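Local coordinates for protein xylulokinase (Brucella ovis, PDB 5VM1) that probably phosphorylates D-xylulose to D-xylulose 5-phosphate at the expense of ATP, as a member of the FGGY carbohydrate kinase family, at residues R166-M177 and L211-R222; G240-M251 and F431-L440. All coordinates share one frame; numbering follows the deposited sequence.

Contact 1 of 2, residues R166-M177 and L211-R222; sequences RLWLTGEYISDM and LVEGSEAAGCLR
The carbonyl O of W168 is gripped by two nitrogens of the R222 guanidinium. R222 NH2 gives the stronger bond, 2.6 Å to W168 O at an N-H...O angle of 160°, and lies in the carbonyl plane; R222 NE adds a weak one. A bend at chi3 (-54°) brings the guanidinium to this carbonyl, its edge toward it, while R222 NH1 forms a salt bridge with E224. One residue on, L169 O accepts R222 N at 2.9 Å, so two successive carbonyls at the C-terminal end of helix 161-170 are occupied by one arginine. T170 CG2 lies against the backbone of G219 and C220. Further along, I174 CG2 touches V212 CG2 and A218 CB, 3.6 Å from each, the three methyls forming a small triangle, and also lies over one face of the R166 guanidinium. R166 NH2 reaches A218 O only weakly; its stronger partner is A238 O. Beyond I174, V212 N bonds to S175 O at 3.1 Å in a short parallel strand pair, and the M177 chain crosses L211, with M177 CE 3.6 Å from L211 CB. The contact thus packs helix 161-170 along edge strand 217-220 of the six-stranded N-terminal sheet, next to strand 236-242, and W168 packs on helix 53-70, while strand 174-176 forms a separate two-stranded parallel sheet with strand 210-212.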
ATOM      1  N   ARG A 166      -0.980 -18.570  -0.039  1.00 42.75           N
ATOM      2  CA  ARG A 166      -1.900 -19.304   0.823  1.00 45.04           C
ATOM      3  C   ARG A 166      -2.294 -20.634   0.189  1.00 47.91           C
ATOM      4  O   ARG A 166      -2.572 -21.609   0.905  1.00 43.86           O
ATOM      5  CB  ARG A 166      -3.146 -18.463   1.138  1.00 37.52           C
ATOM      6  CG  ARG A 166      -4.179 -19.169   2.059  1.00 39.40           C
ATOM      7  CD  ARG A 166      -5.622 -18.818   1.717  1.00 35.37           C
ATOM      8  NE  ARG A 166      -5.779 -17.368   1.611  1.00 33.11           N
ATOM      9  CZ  ARG A 166      -5.750 -16.511   2.635  1.00 32.71           C
ATOM     10  NH1 ARG A 166      -5.890 -15.209   2.399  1.00 30.89           N
ATOM     11  NH2 ARG A 166      -5.596 -16.936   3.884  1.00 34.37           N
ATOM     12  N   LEU A 167      -2.385 -20.672  -1.146  1.00 45.91           N
ATOM     13  CA  LEU A 167      -2.703 -21.917  -1.834  1.00 44.31           C
ATOM     14  C   LEU A 167      -1.614 -22.943  -1.598  1.00 53.87           C
ATOM     15  O   LEU A 167      -1.898 -24.121  -1.357  1.00 61.95           O
ATOM     16  CB  LEU A 167      -2.861 -21.673  -3.331  1.00 37.87           C
ATOM     17  CG  LEU A 167      -3.141 -22.889  -4.213  1.00 42.74           C
ATOM     18  CD1 LEU A 167      -4.474 -23.540  -3.870  1.00 41.19           C
ATOM     19  CD2 LEU A 167      -3.076 -22.502  -5.672  1.00 38.99           C
ATOM     20  N   TRP A 168      -0.356 -22.502  -1.646  1.00 46.19           N
ATOM     21  CA  TRP A 168       0.770 -23.363  -1.301  1.00 43.63           C
ATOM     22  C   TRP A 168       0.738 -23.770   0.181  1.00 45.28           C
ATOM     23  O   TRP A 168       1.064 -24.910   0.521  1.00 48.26           O
ATOM     24  CB  TRP A 168       2.073 -22.655  -1.686  1.00 42.93           C
ATOM     25  CG  TRP A 168       3.299 -23.298  -1.134  1.00 52.87           C
ATOM     26  CD1 TRP A 168       3.757 -24.538  -1.407  1.00 48.59           C
ATOM     27  CD2 TRP A 168       4.199 -22.738  -0.154  1.00 53.10           C
ATOM     28  NE1 TRP A 168       4.901 -24.790  -0.679  1.00 59.84           N
ATOM     29  CE2 TRP A 168       5.192 -23.702   0.098  1.00 50.02           C
ATOM     30  CE3 TRP A 168       4.257 -21.516   0.525  1.00 50.55           C
ATOM     31  CZ2 TRP A 168       6.238 -23.486   0.997  1.00 50.36           C
ATOM     32  CZ3 TRP A 168       5.310 -21.302   1.421  1.00 46.94           C
ATOM     33  CH2 TRP A 168       6.280 -22.278   1.643  1.00 48.74           C
ATOM     34  N   LEU A 169       0.375 -22.845   1.077  1.00 43.68           N
ATOM     35  CA  LEU A 169       0.391 -23.115   2.516  1.00 53.22           C
ATOM     36  C   LEU A 169      -0.775 -24.002   2.956  1.00 59.37           C
ATOM     37  O   LEU A 169      -0.590 -24.926   3.754  1.00 49.99           O
ATOM     38  CB  LEU A 169       0.359 -21.785   3.270  1.00 51.36           C
ATOM     39  CG  LEU A 169       1.621 -20.914   3.232  1.00 44.51           C
ATOM     40  CD1 LEU A 169       1.356 -19.561   3.888  1.00 40.29           C
ATOM     41  CD2 LEU A 169       2.750 -21.637   3.956  1.00 45.23           C
ATOM     42  N   THR A 170      -1.987 -23.736   2.455  1.00 64.00           N
ATOM     43  CA  THR A 170      -3.197 -24.373   2.958  1.00 54.27           C
ATOM     44  C   THR A 170      -3.889 -25.278   1.962  1.00 55.04           C
ATOM     45  O   THR A 170      -4.691 -26.115   2.379  1.00 60.78           O
ATOM     46  CB  THR A 170      -4.249 -23.332   3.388  1.00 54.70           C
ATOM     47  OG1 THR A 170      -4.787 -22.693   2.220  1.00 50.78           O
ATOM     48  CG2 THR A 170      -3.672 -22.307   4.336  1.00 47.02           C
ATOM     49  N   GLY A 171      -3.659 -25.104   0.671  1.00 57.75           N
ATOM     50  CA  GLY A 171      -4.390 -25.876  -0.309  1.00 53.92           C
ATOM     51  C   GLY A 171      -5.787 -25.389  -0.608  1.00 52.99           C
ATOM     52  O   GLY A 171      -6.533 -26.098  -1.300  1.00 53.68           O
ATOM     53  N   GLU A 172      -6.167 -24.201  -0.131  1.00 53.85           N
ATOM     54  CA  GLU A 172      -7.483 -23.639  -0.396  1.00 57.87           C
ATOM     55  C   GLU A 172      -7.353 -22.364  -1.220  1.00 51.14           C
ATOM     56  O   GLU A 172      -6.272 -21.780  -1.338  1.00 61.99           O
ATOM     57  CB  GLU A 172      -8.262 -23.375   0.905  1.00 61.19           C
ATOM     58  CG  GLU A 172      -8.909 -24.647   1.465  1.00 67.32           C
ATOM     59  CD  GLU A 172      -9.660 -24.424   2.765  1.00 77.57           C
ATOM     60  OE1 GLU A 172     -10.831 -23.975   2.719  1.00 76.78           O
ATOM     61  OE2 GLU A 172      -9.077 -24.699   3.838  1.00 84.71           O
ATOM     62  N   TYR A 173      -8.456 -21.983  -1.858  1.00 43.54           N
ATOM     63  CA  TYR A 173      -8.538 -20.751  -2.647  1.00 39.70           C
ATOM     64  C   TYR A 173      -9.319 -19.722  -1.831  1.00 39.85           C
ATOM     65  O   TYR A 173     -10.546 -19.724  -1.833  1.00 45.41           O
ATOM     66  CB  TYR A 173      -9.227 -20.994  -3.990  1.00 38.08           C
ATOM     67  CG  TYR A 173      -8.680 -22.113  -4.848  1.00 38.85           C
ATOM     68  CD1 TYR A 173      -7.480 -21.988  -5.541  1.00 39.65           C
ATOM     69  CD2 TYR A 173      -9.377 -23.300  -4.966  1.00 42.36           C
ATOM     70  CE1 TYR A 173      -7.010 -23.026  -6.338  1.00 43.81           C
ATOM     71  CE2 TYR A 173      -8.918 -24.330  -5.736  1.00 45.52           C
ATOM     72  CZ  TYR A 173      -7.741 -24.199  -6.418  1.00 52.77           C
ATOM     73  OH  TYR A 173      -7.326 -25.269  -7.175  1.00 66.96           O
ATOM     74  N   ILE A 174      -8.623 -18.827  -1.149  1.00 42.46           N
ATOM     75  CA  ILE A 174      -9.266 -17.845  -0.285  1.00 40.49           C
ATOM     76  C   ILE A 174      -8.525 -16.519  -0.416  1.00 46.14           C
ATOM     77  O   ILE A 174      -7.295 -16.493  -0.536  1.00 39.28           O
ATOM     78  CB  ILE A 174      -9.303 -18.331   1.188  1.00 47.32           C
ATOM     79  CG1 ILE A 174     -10.189 -19.577   1.343  1.00 43.24           C
ATOM     80  CG2 ILE A 174      -9.738 -17.222   2.147  1.00 43.28           C
ATOM     81  CD1 ILE A 174     -10.085 -20.196   2.728  1.00 40.23           C
ATOM     82  N   SER A 175      -9.278 -15.418  -0.384  1.00 43.70           N
ATOM     83  CA  SER A 175      -8.737 -14.072  -0.324  1.00 28.76           C
ATOM     84  C   SER A 175      -9.480 -13.274   0.739  1.00 34.25           C
ATOM     85  O   SER A 175     -10.598 -13.626   1.134  1.00 41.52           O
ATOM     86  CB  SER A 175      -8.884 -13.380  -1.676  1.00 27.48           C
ATOM     87  OG  SER A 175      -8.085 -12.221  -1.745  1.00 35.70           O
ATOM     88  N   ASP A 176      -8.879 -12.160   1.166  1.00 35.12           N
ATOM     89  CA  ASP A 176      -9.493 -11.273   2.148  1.00 33.72           C
ATOM     90  C   ASP A 176     -10.105 -10.065   1.443  1.00 27.36           C
ATOM     91  O   ASP A 176      -9.849  -9.813   0.269  1.00 26.32           O
ATOM     92  CB  ASP A 176      -8.480 -10.829   3.220  1.00 35.75           C
ATOM     93  CG  ASP A 176      -7.614  -9.643   2.770  1.00 43.04           C
ATOM     94  OD1 ASP A 176      -6.745  -9.855   1.899  1.00 41.65           O
ATOM     95  OD2 ASP A 176      -7.770  -8.518   3.299  1.00 45.89           O
ATOM     96  N   MET A 177     -10.952  -9.334   2.176  1.00 29.17           N
ATOM     97  CA  MET A 177     -11.689  -8.221   1.575  1.00 29.22           C
ATOM     98  C   MET A 177     -10.767  -7.113   1.062  1.00 30.01           C
ATOM     99  O   MET A 177     -11.004  -6.579  -0.030  1.00 36.30           O
ATOM    100  CB  MET A 177     -12.695  -7.651   2.565  1.00 36.08           C
ATOM    101  CG  MET A 177     -13.782  -8.626   2.938  1.00 45.17           C
ATOM    102  SD  MET A 177     -14.646  -9.302   1.506  1.00 40.66           S
ATOM    103  CE  MET A 177     -15.639 -10.558   2.294  1.00 33.73           C
ATOM    104  N   LEU A 211     -14.129 -15.435  -0.327  1.00 37.87           N
ATOM    105  CA  LEU A 211     -13.824 -14.229   0.431  1.00 33.29           C
ATOM    106  C   LEU A 211     -14.064 -14.417   1.927  1.00 42.97           C
ATOM    107  O   LEU A 211     -15.000 -15.109   2.349  1.00 54.37           O
ATOM    108  CB  LEU A 211     -14.648 -13.053  -0.084  1.00 32.74           C
ATOM    109  CG  LEU A 211     -14.307 -12.695  -1.528  1.00 31.28           C
ATOM    110  CD1 LEU A 211     -15.347 -11.769  -2.103  1.00 31.52           C
ATOM    111  CD2 LEU A 211     -12.943 -12.029  -1.545  1.00 37.36           C
ATOM    112  N   VAL A 212     -13.196 -13.794   2.723  1.00 34.96           N
ATOM    113  CA  VAL A 212     -13.249 -13.805   4.178  1.00 39.91           C
ATOM    114  C   VAL A 212     -12.770 -12.437   4.637  1.00 41.90           C
ATOM    115  O   VAL A 212     -12.204 -11.667   3.862  1.00 44.03           O
ATOM    116  CB  VAL A 212     -12.358 -14.903   4.809  1.00 41.23           C
ATOM    117  CG1 VAL A 212     -12.829 -16.288   4.442  1.00 38.11           C
ATOM    118  CG2 VAL A 212     -10.899 -14.704   4.395  1.00 34.43           C
ATOM    119  N   GLU A 213     -12.988 -12.135   5.915  1.00 40.41           N
ATOM    120  CA  GLU A 213     -12.340 -10.960   6.482  1.00 38.70           C
ATOM    121  C   GLU A 213     -10.894 -11.300   6.808  1.00 36.68           C
ATOM    122  O   GLU A 213     -10.565 -12.448   7.107  1.00 39.37           O
ATOM    123  CB  GLU A 213     -13.062 -10.450   7.728  1.00 36.37           C
ATOM    124  CG  GLU A 213     -14.501 -10.082   7.461  1.00 37.71           C
ATOM    125  CD  GLU A 213     -14.643  -8.890   6.571  1.00 48.46           C
ATOM    126  OE1 GLU A 213     -13.652  -8.170   6.335  1.00 47.97           O
ATOM    127  OE2 GLU A 213     -15.766  -8.676   6.100  1.00 54.50           O
ATOM    128  N   GLY A 214     -10.023 -10.291   6.694  1.00 34.57           N
ATOM    129  CA  GLY A 214      -8.599 -10.529   6.837  1.00 31.79           C
ATOM    130  C   GLY A 214      -8.209 -11.124   8.169  1.00 33.69           C
ATOM    131  O   GLY A 214      -7.225 -11.858   8.260  1.00 43.95           O
ATOM    132  N   SER A 215      -8.943 -10.788   9.217  1.00 35.26           N
ATOM    133  CA  SER A 215      -8.636 -11.256  10.553  1.00 37.42           C
ATOM    134  C   SER A 215      -9.336 -12.560  10.899  1.00 44.59           C
ATOM    135  O   SER A 215      -9.163 -13.061  12.018  1.00 41.77           O
ATOM    136  CB  SER A 215      -9.013 -10.180  11.571  1.00 38.44           C
ATOM    137  OG  SER A 215     -10.385  -9.890  11.438  1.00 38.98           O
ATOM    138  N   GLU A 216     -10.129 -13.126   9.997  1.00 40.50           N
ATOM    139  CA  GLU A 216     -10.792 -14.364  10.379  1.00 56.85           C
ATOM    140  C   GLU A 216     -10.019 -15.559   9.820  1.00 52.71           C
ATOM    141  O   GLU A 216      -9.147 -15.413   8.962  1.00 49.32           O
ATOM    142  CB  GLU A 216     -12.284 -14.378   9.987  1.00 58.85           C
ATOM    143  CG  GLU A 216     -12.721 -14.384   8.543  1.00 64.28           C
ATOM    144  CD  GLU A 216     -14.187 -13.910   8.387  1.00 69.52           C
ATOM    145  OE1 GLU A 216     -14.744 -13.359   9.380  1.00 58.00           O
ATOM    146  OE2 GLU A 216     -14.782 -14.111   7.292  1.00 66.16           O
ATOM    147  N   ALA A 217     -10.303 -16.744  10.372  1.00 58.52           N
ATOM    148  CA  ALA A 217      -9.546 -17.943  10.027  1.00 53.86           C
ATOM    149  C   ALA A 217      -9.861 -18.347   8.602  1.00 55.70           C
ATOM    150  O   ALA A 217     -11.031 -18.406   8.214  1.00 66.24           O
ATOM    151  CB  ALA A 217      -9.899 -19.081  10.971  1.00 48.74           C
ATOM    152  N   ALA A 218      -8.821 -18.591   7.808  1.00 42.50           N
ATOM    153  CA  ALA A 218      -9.000 -18.805   6.378  1.00 41.10           C
ATOM    154  C   ALA A 218      -7.998 -19.848   5.861  1.00 53.81           C
ATOM    155  O   ALA A 218      -7.119 -19.570   5.032  1.00 54.93           O
ATOM    156  CB  ALA A 218      -8.913 -17.460   5.653  1.00 38.10           C
ATOM    157  N   GLY A 219      -8.151 -21.069   6.363  1.00 44.66           N
ATOM    158  CA  GLY A 219      -7.360 -22.223   6.002  1.00 46.17           C
ATOM    159  C   GLY A 219      -6.506 -22.710   7.159  1.00 56.05           C
ATOM    160  O   GLY A 219      -6.270 -22.007   8.148  1.00 55.64           O
ATOM    161  N   CYS A 220      -6.068 -23.964   7.036  1.00 61.18           N
ATOM    162  CA  CYS A 220      -5.134 -24.582   7.960  1.00 61.86           C
ATOM    163  C   CYS A 220      -3.882 -24.983   7.191  1.00 53.22           C
ATOM    164  O   CYS A 220      -3.946 -25.332   6.010  1.00 52.56           O
ATOM    165  CB  CYS A 220      -5.767 -25.812   8.650  1.00 72.99           C
ATOM    166  SG  CYS A 220      -7.187 -25.426   9.705  1.00 80.20           S
ATOM    167  N   LEU A 221      -2.736 -24.922   7.859  1.00 54.11           N
ATOM    168  CA  LEU A 221      -1.487 -25.323   7.223  1.00 58.10           C
ATOM    169  C   LEU A 221      -1.511 -26.800   6.835  1.00 63.28           C
ATOM    170  O   LEU A 221      -1.894 -27.660   7.636  1.00 67.03           O
ATOM    171  CB  LEU A 221      -0.321 -25.030   8.163  1.00 59.37           C
ATOM    172  CG  LEU A 221       1.098 -25.294   7.665  1.00 62.85           C
ATOM    173  CD1 LEU A 221       1.441 -24.435   6.447  1.00 52.91           C
ATOM    174  CD2 LEU A 221       2.073 -25.055   8.818  1.00 62.15           C
ATOM    175  N   ARG A 222      -1.096 -27.090   5.598  1.00 63.85           N
ATOM    176  CA  ARG A 222      -1.079 -28.464   5.105  1.00 60.20           C
ATOM    177  C   ARG A 222      -0.162 -29.329   5.963  1.00 65.94           C
ATOM    178  O   ARG A 222       0.912 -28.892   6.387  1.00 63.93           O
ATOM    179  CB  ARG A 222      -0.641 -28.503   3.631  1.00 69.93           C
ATOM    180  CG  ARG A 222      -1.794 -28.290   2.639  1.00 73.96           C
ATOM    181  CD  ARG A 222      -1.413 -28.477   1.154  1.00 82.42           C
ATOM    182  NE  ARG A 222      -0.273 -27.663   0.756  1.00 83.82           N
ATOM    183  CZ  ARG A 222       0.899 -28.133   0.347  1.00 93.58           C
ATOM    184  NH1 ARG A 222       1.110 -29.435   0.247  1.00 94.35           N
ATOM    185  NH2 ARG A 222       1.863 -27.286   0.014  1.00 99.71           N
TER

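Contact 2 of 2, residues G240-M251 and F431-L440; sequences GAGDNAASACGM and FGAAFGAARL
G436 and G250 meet backbone to backbone where helices 243-251 and 433-446 cross; the axes of their short segments approach to 6.5 Å, inclined at 75°. Neither glycine has a side chain to hold the helices apart: G436 CA settles into the groove between A246 and G250, 3.4 Å from A246 O in a nearly straight CA-H...O contact, and G250 lies against the carbonyl of F431. The methyl of A433 sits beside A246 CB at 4.1 Å, and S247 rests on the start of the second helix at G432. At the other end the larger L440 reaches across, its CD1 against G240 and A241 CB (3.8 Å) and its CD2 beside C249 SG. F435 turns its ring edge to G250 O, and one ring face carries R439 CG. Extended from CG to NE, R439 passes this ring and places NH1 2.9 Å from C249 O, in the carbonyl plane, with T455 O as a further partner of NH1 and Q29 OE1 taking NE. A single side-chain hydrogen bond crosses an otherwise apolar and backbone contact, consistent with close packing, more than charge pairing, joining the helix of the predicted proton acceptor D243 to helix 433-446.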
ATOM      1  N   GLY A 240      -5.441 -12.397   6.143  1.00 39.13           N
ATOM      2  CA  GLY A 240      -4.367 -11.539   5.716  1.00 32.87           C
ATOM      3  C   GLY A 240      -4.882 -10.212   5.189  1.00 31.48           C
ATOM      4  O   GLY A 240      -6.006  -9.797   5.433  1.00 31.14           O
ATOM      5  N   ALA A 241      -4.033  -9.540   4.435  1.00 31.51           N
ATOM      6  CA  ALA A 241      -4.447  -8.260   3.895  1.00 33.45           C
ATOM      7  C   ALA A 241      -3.519  -7.920   2.747  1.00 34.49           C
ATOM      8  O   ALA A 241      -2.462  -8.530   2.588  1.00 39.31           O
ATOM      9  CB  ALA A 241      -4.433  -7.181   4.984  1.00 29.28           C
ATOM     10  N   GLY A 242      -3.927  -6.946   1.933  1.00 33.68           N
ATOM     11  CA  GLY A 242      -2.962  -6.310   1.063  1.00 34.76           C
ATOM     12  C   GLY A 242      -1.982  -5.494   1.881  1.00 30.10           C
ATOM     13  O   GLY A 242      -2.249  -5.149   3.039  1.00 27.74           O
ATOM     14  N   ASP A 243      -0.835  -5.161   1.267  1.00 35.46           N
ATOM     15  CA  ASP A 243       0.266  -4.587   2.048  1.00 34.73           C
ATOM     16  C   ASP A 243      -0.146  -3.279   2.716  1.00 32.53           C
ATOM     17  O   ASP A 243       0.260  -3.007   3.851  1.00 27.53           O
ATOM     18  CB  ASP A 243       1.531  -4.376   1.211  1.00 33.57           C
ATOM     19  CG  ASP A 243       1.288  -3.559  -0.038  1.00 45.38           C
ATOM     20  OD1 ASP A 243       0.155  -3.077  -0.213  1.00 48.09           O
ATOM     21  OD2 ASP A 243       2.242  -3.383  -0.834  1.00 52.57           O
ATOM     22  N   ASN A 244      -0.968  -2.468   2.050  1.00 26.27           N
ATOM     23  CA  ASN A 244      -1.373  -1.216   2.680  1.00 25.72           C
ATOM     24  C   ASN A 244      -2.203  -1.478   3.929  1.00 26.10           C
ATOM     25  O   ASN A 244      -1.864  -1.001   5.015  1.00 39.56           O
ATOM     26  CB  ASN A 244      -2.115  -0.346   1.682  1.00 33.59           C
ATOM     27  CG  ASN A 244      -1.188   0.257   0.657  1.00 39.34           C
ATOM     28  OD1 ASN A 244      -1.022  -0.276  -0.444  1.00 46.18           O
ATOM     29  ND2 ASN A 244      -0.603   1.400   0.997  1.00 38.02           N
ATOM     30  N   ALA A 245      -3.278  -2.263   3.794  1.00 36.02           N
ATOM     31  CA  ALA A 245      -4.113  -2.622   4.930  1.00 26.83           C
ATOM     32  C   ALA A 245      -3.325  -3.444   5.952  1.00 37.20           C
ATOM     33  O   ALA A 245      -3.568  -3.343   7.160  1.00 37.72           O
ATOM     34  CB  ALA A 245      -5.343  -3.381   4.435  1.00 32.54           C
ATOM     35  N   ALA A 246      -2.394  -4.286   5.489  1.00 28.10           N
ATOM     36  CA  ALA A 246      -1.539  -5.010   6.428  1.00 31.93           C
ATOM     37  C   ALA A 246      -0.680  -4.052   7.227  1.00 31.22           C
ATOM     38  O   ALA A 246      -0.598  -4.138   8.457  1.00 31.73           O
ATOM     39  CB  ALA A 246      -0.630  -5.976   5.674  1.00 29.80           C
ATOM     40  N   SER A 247      -0.055  -3.109   6.529  1.00 40.36           N
ATOM     41  CA  SER A 247       0.788  -2.104   7.162  1.00 34.30           C
ATOM     42  C   SER A 247       0.008  -1.325   8.208  1.00 32.61           C
ATOM     43  O   SER A 247       0.490  -1.112   9.326  1.00 30.09           O
ATOM     44  CB  SER A 247       1.324  -1.179   6.072  1.00 31.91           C
ATOM     45  OG  SER A 247       2.527  -0.590   6.446  1.00 55.54           O
ATOM     46  N   ALA A 248      -1.232  -0.945   7.869  1.00 32.27           N
ATOM     47  CA  ALA A 248      -2.092  -0.203   8.789  1.00 36.19           C
ATOM     48  C   ALA A 248      -2.441  -1.017  10.036  1.00 36.62           C
ATOM     49  O   ALA A 248      -2.501  -0.462  11.140  1.00 30.65           O
ATOM     50  CB  ALA A 248      -3.369   0.234   8.072  1.00 27.72           C
ATOM     51  N   CYS A 249      -2.656  -2.334   9.885  1.00 35.54           N
ATOM     52  CA  CYS A 249      -2.835  -3.195  11.055  1.00 35.77           C
ATOM     53  C   CYS A 249      -1.582  -3.239  11.906  1.00 38.97           C
ATOM     54  O   CYS A 249      -1.664  -3.271  13.133  1.00 48.81           O
ATOM     55  CB  CYS A 249      -3.206  -4.619  10.647  1.00 39.80           C
ATOM     56  SG  CYS A 249      -4.870  -4.843  10.025  1.00 30.97           S
ATOM     57  N   GLY A 250      -0.407  -3.228  11.277  1.00 41.44           N
ATOM     58  CA  GLY A 250       0.822  -3.159  12.050  1.00 41.82           C
ATOM     59  C   GLY A 250       0.973  -1.845  12.789  1.00 41.87           C
ATOM     60  O   GLY A 250       1.574  -1.799  13.863  1.00 39.82           O
ATOM     61  N   MET A 251       0.424  -0.769  12.236  1.00 48.00           N
ATOM     62  CA  MET A 251       0.571   0.561  12.799  1.00 48.26           C
ATOM     63  C   MET A 251      -0.530   0.942  13.775  1.00 44.66           C
ATOM     64  O   MET A 251      -0.400   1.972  14.444  1.00 46.82           O
ATOM     65  CB  MET A 251       0.566   1.598  11.685  1.00 55.70           C
ATOM     66  CG  MET A 251       1.265   2.864  12.087  1.00 75.35           C
ATOM     67  SD  MET A 251       2.934   2.670  11.517  1.00 78.68           S
ATOM     68  CE  MET A 251       2.487   2.437   9.765  1.00 64.77           C
ATOM     69  N   PHE A 431       6.842  -2.100  12.289  1.00 38.84           N
ATOM     70  CA  PHE A 431       5.408  -2.039  12.487  1.00 37.24           C
ATOM     71  C   PHE A 431       4.713  -1.947  11.140  1.00 39.85           C
ATOM     72  O   PHE A 431       3.666  -1.313  11.005  1.00 38.50           O
ATOM     73  CB  PHE A 431       5.031  -0.863  13.393  1.00 33.56           C
ATOM     74  CG  PHE A 431       5.775  -0.846  14.708  1.00 35.45           C
ATOM     75  CD1 PHE A 431       5.559  -1.857  15.646  1.00 49.25           C
ATOM     76  CD2 PHE A 431       6.681   0.141  15.004  1.00 36.14           C
ATOM     77  CE1 PHE A 431       6.229  -1.879  16.856  1.00 47.77           C
ATOM     78  CE2 PHE A 431       7.361   0.136  16.232  1.00 49.85           C
ATOM     79  CZ  PHE A 431       7.129  -0.873  17.157  1.00 47.93           C
ATOM     80  N   GLY A 432       5.319  -2.582  10.143  1.00 36.25           N
ATOM     81  CA  GLY A 432       4.862  -2.567   8.771  1.00 30.47           C
ATOM     82  C   GLY A 432       3.977  -3.740   8.408  1.00 46.44           C
ATOM     83  O   GLY A 432       3.279  -4.318   9.256  1.00 31.01           O
ATOM     84  N   ALA A 433       4.014  -4.086   7.108  1.00 30.19           N
ATOM     85  CA  ALA A 433       3.154  -5.128   6.568  1.00 30.38           C
ATOM     86  C   ALA A 433       3.400  -6.480   7.242  1.00 42.97           C
ATOM     87  O   ALA A 433       2.448  -7.180   7.616  1.00 49.12           O
ATOM     88  CB  ALA A 433       3.380  -5.243   5.060  1.00 30.26           C
ATOM     89  N   ALA A 434       4.665  -6.855   7.441  1.00 41.03           N
ATOM     90  CA  ALA A 434       4.943  -8.152   8.057  1.00 34.10           C
ATOM     91  C   ALA A 434       4.487  -8.185   9.503  1.00 34.44           C
ATOM     92  O   ALA A 434       4.080  -9.238  10.003  1.00 41.30           O
ATOM     93  CB  ALA A 434       6.426  -8.500   7.948  1.00 35.45           C
ATOM     94  N   PHE A 435       4.568  -7.065  10.211  1.00 41.97           N
ATOM     95  CA  PHE A 435       4.072  -7.079  11.579  1.00 42.39           C
ATOM     96  C   PHE A 435       2.546  -7.123  11.613  1.00 39.16           C
ATOM     97  O   PHE A 435       1.963  -7.805  12.459  1.00 36.92           O
ATOM     98  CB  PHE A 435       4.620  -5.885  12.345  1.00 34.70           C
ATOM     99  CG  PHE A 435       4.169  -5.820  13.751  1.00 35.68           C
ATOM    100  CD1 PHE A 435       4.525  -6.811  14.646  1.00 37.33           C
ATOM    101  CD2 PHE A 435       3.427  -4.738  14.206  1.00 41.68           C
ATOM    102  CE1 PHE A 435       4.118  -6.749  15.965  1.00 38.53           C
ATOM    103  CE2 PHE A 435       3.014  -4.672  15.528  1.00 36.56           C
ATOM    104  CZ  PHE A 435       3.364  -5.678  16.402  1.00 38.19           C
ATOM    105  N   GLY A 436       1.884  -6.418  10.691  1.00 32.79           N
ATOM    106  CA  GLY A 436       0.437  -6.522  10.608  1.00 32.62           C
ATOM    107  C   GLY A 436      -0.012  -7.927  10.266  1.00 45.24           C
ATOM    108  O   GLY A 436      -1.021  -8.422  10.786  1.00 37.27           O
ATOM    109  N   ALA A 437       0.729  -8.583   9.378  1.00 33.44           N
ATOM    110  CA  ALA A 437       0.441  -9.967   9.054  1.00 34.43           C
ATOM    111  C   ALA A 437       0.582 -10.861  10.294  1.00 40.47           C
ATOM    112  O   ALA A 437      -0.303 -11.664  10.596  1.00 40.36           O
ATOM    113  CB  ALA A 437       1.357 -10.408   7.911  1.00 34.59           C
ATOM    114  N   ALA A 438       1.662 -10.701  11.061  1.00 42.29           N
ATOM    115  CA  ALA A 438       1.776 -11.471  12.297  1.00 37.73           C
ATOM    116  C   ALA A 438       0.586 -11.209  13.207  1.00 37.96           C
ATOM    117  O   ALA A 438      -0.039 -12.148  13.714  1.00 40.34           O
ATOM    118  CB  ALA A 438       3.076 -11.124  13.018  1.00 38.37           C
ATOM    119  N   ARG A 439       0.214  -9.937  13.364  1.00 39.62           N
ATOM    120  CA  ARG A 439      -0.951  -9.580  14.164  1.00 37.53           C
ATOM    121  C   ARG A 439      -2.225 -10.235  13.640  1.00 44.96           C
ATOM    122  O   ARG A 439      -3.039 -10.727  14.428  1.00 49.51           O
ATOM    123  CB  ARG A 439      -1.104  -8.062  14.203  1.00 36.60           C
ATOM    124  CG  ARG A 439      -0.241  -7.391  15.232  1.00 38.23           C
ATOM    125  CD  ARG A 439      -0.451  -5.899  15.226  1.00 37.62           C
ATOM    126  NE  ARG A 439      -0.208  -5.345  16.545  1.00 45.55           N
ATOM    127  CZ  ARG A 439      -0.362  -4.067  16.851  1.00 48.98           C
ATOM    128  NH1 ARG A 439      -0.753  -3.202  15.928  1.00 48.54           N
ATOM    129  NH2 ARG A 439      -0.139  -3.657  18.081  1.00 45.74           N
ATOM    130  N   LEU A 440      -2.422 -10.259  12.314  1.00 40.02           N
ATOM    131  CA  LEU A 440      -3.621 -10.907  11.793  1.00 37.35           C
ATOM    132  C   LEU A 440      -3.583 -12.407  12.089  1.00 44.86           C
ATOM    133  O   LEU A 440      -4.597 -13.004  12.473  1.00 44.54           O
ATOM    134  CB  LEU A 440      -3.766 -10.623  10.294  1.00 36.29           C
ATOM    135  CG  LEU A 440      -4.170  -9.178   9.919  1.00 38.32           C
ATOM    136  CD1 LEU A 440      -4.076  -8.868   8.424  1.00 34.16           C
ATOM    137  CD2 LEU A 440      -5.556  -8.820  10.419  1.00 37.67           C
TER

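How the contacts relate
Contact 1 closes before contact 2 opens along the chain, and their centres lie about 16 Å apart. The two share the mixed six-stranded sheet, in which strand 217-220 of contact 1 runs antiparallel to strand 236-242, the strand leading into helix 243-251 of contact 2. They also touch directly: G214 O lies 2.8 Å from G240 N, a probable hydrogen bond, and S215 CB packs on L440 CD2. Contact 1 stays within the N-terminal family region, whereas contact 2 brings that region against helix 433-446 of the C-terminal one. Together they connect the sheet's outer edge with the interdomain region around the predicted proton acceptor D243.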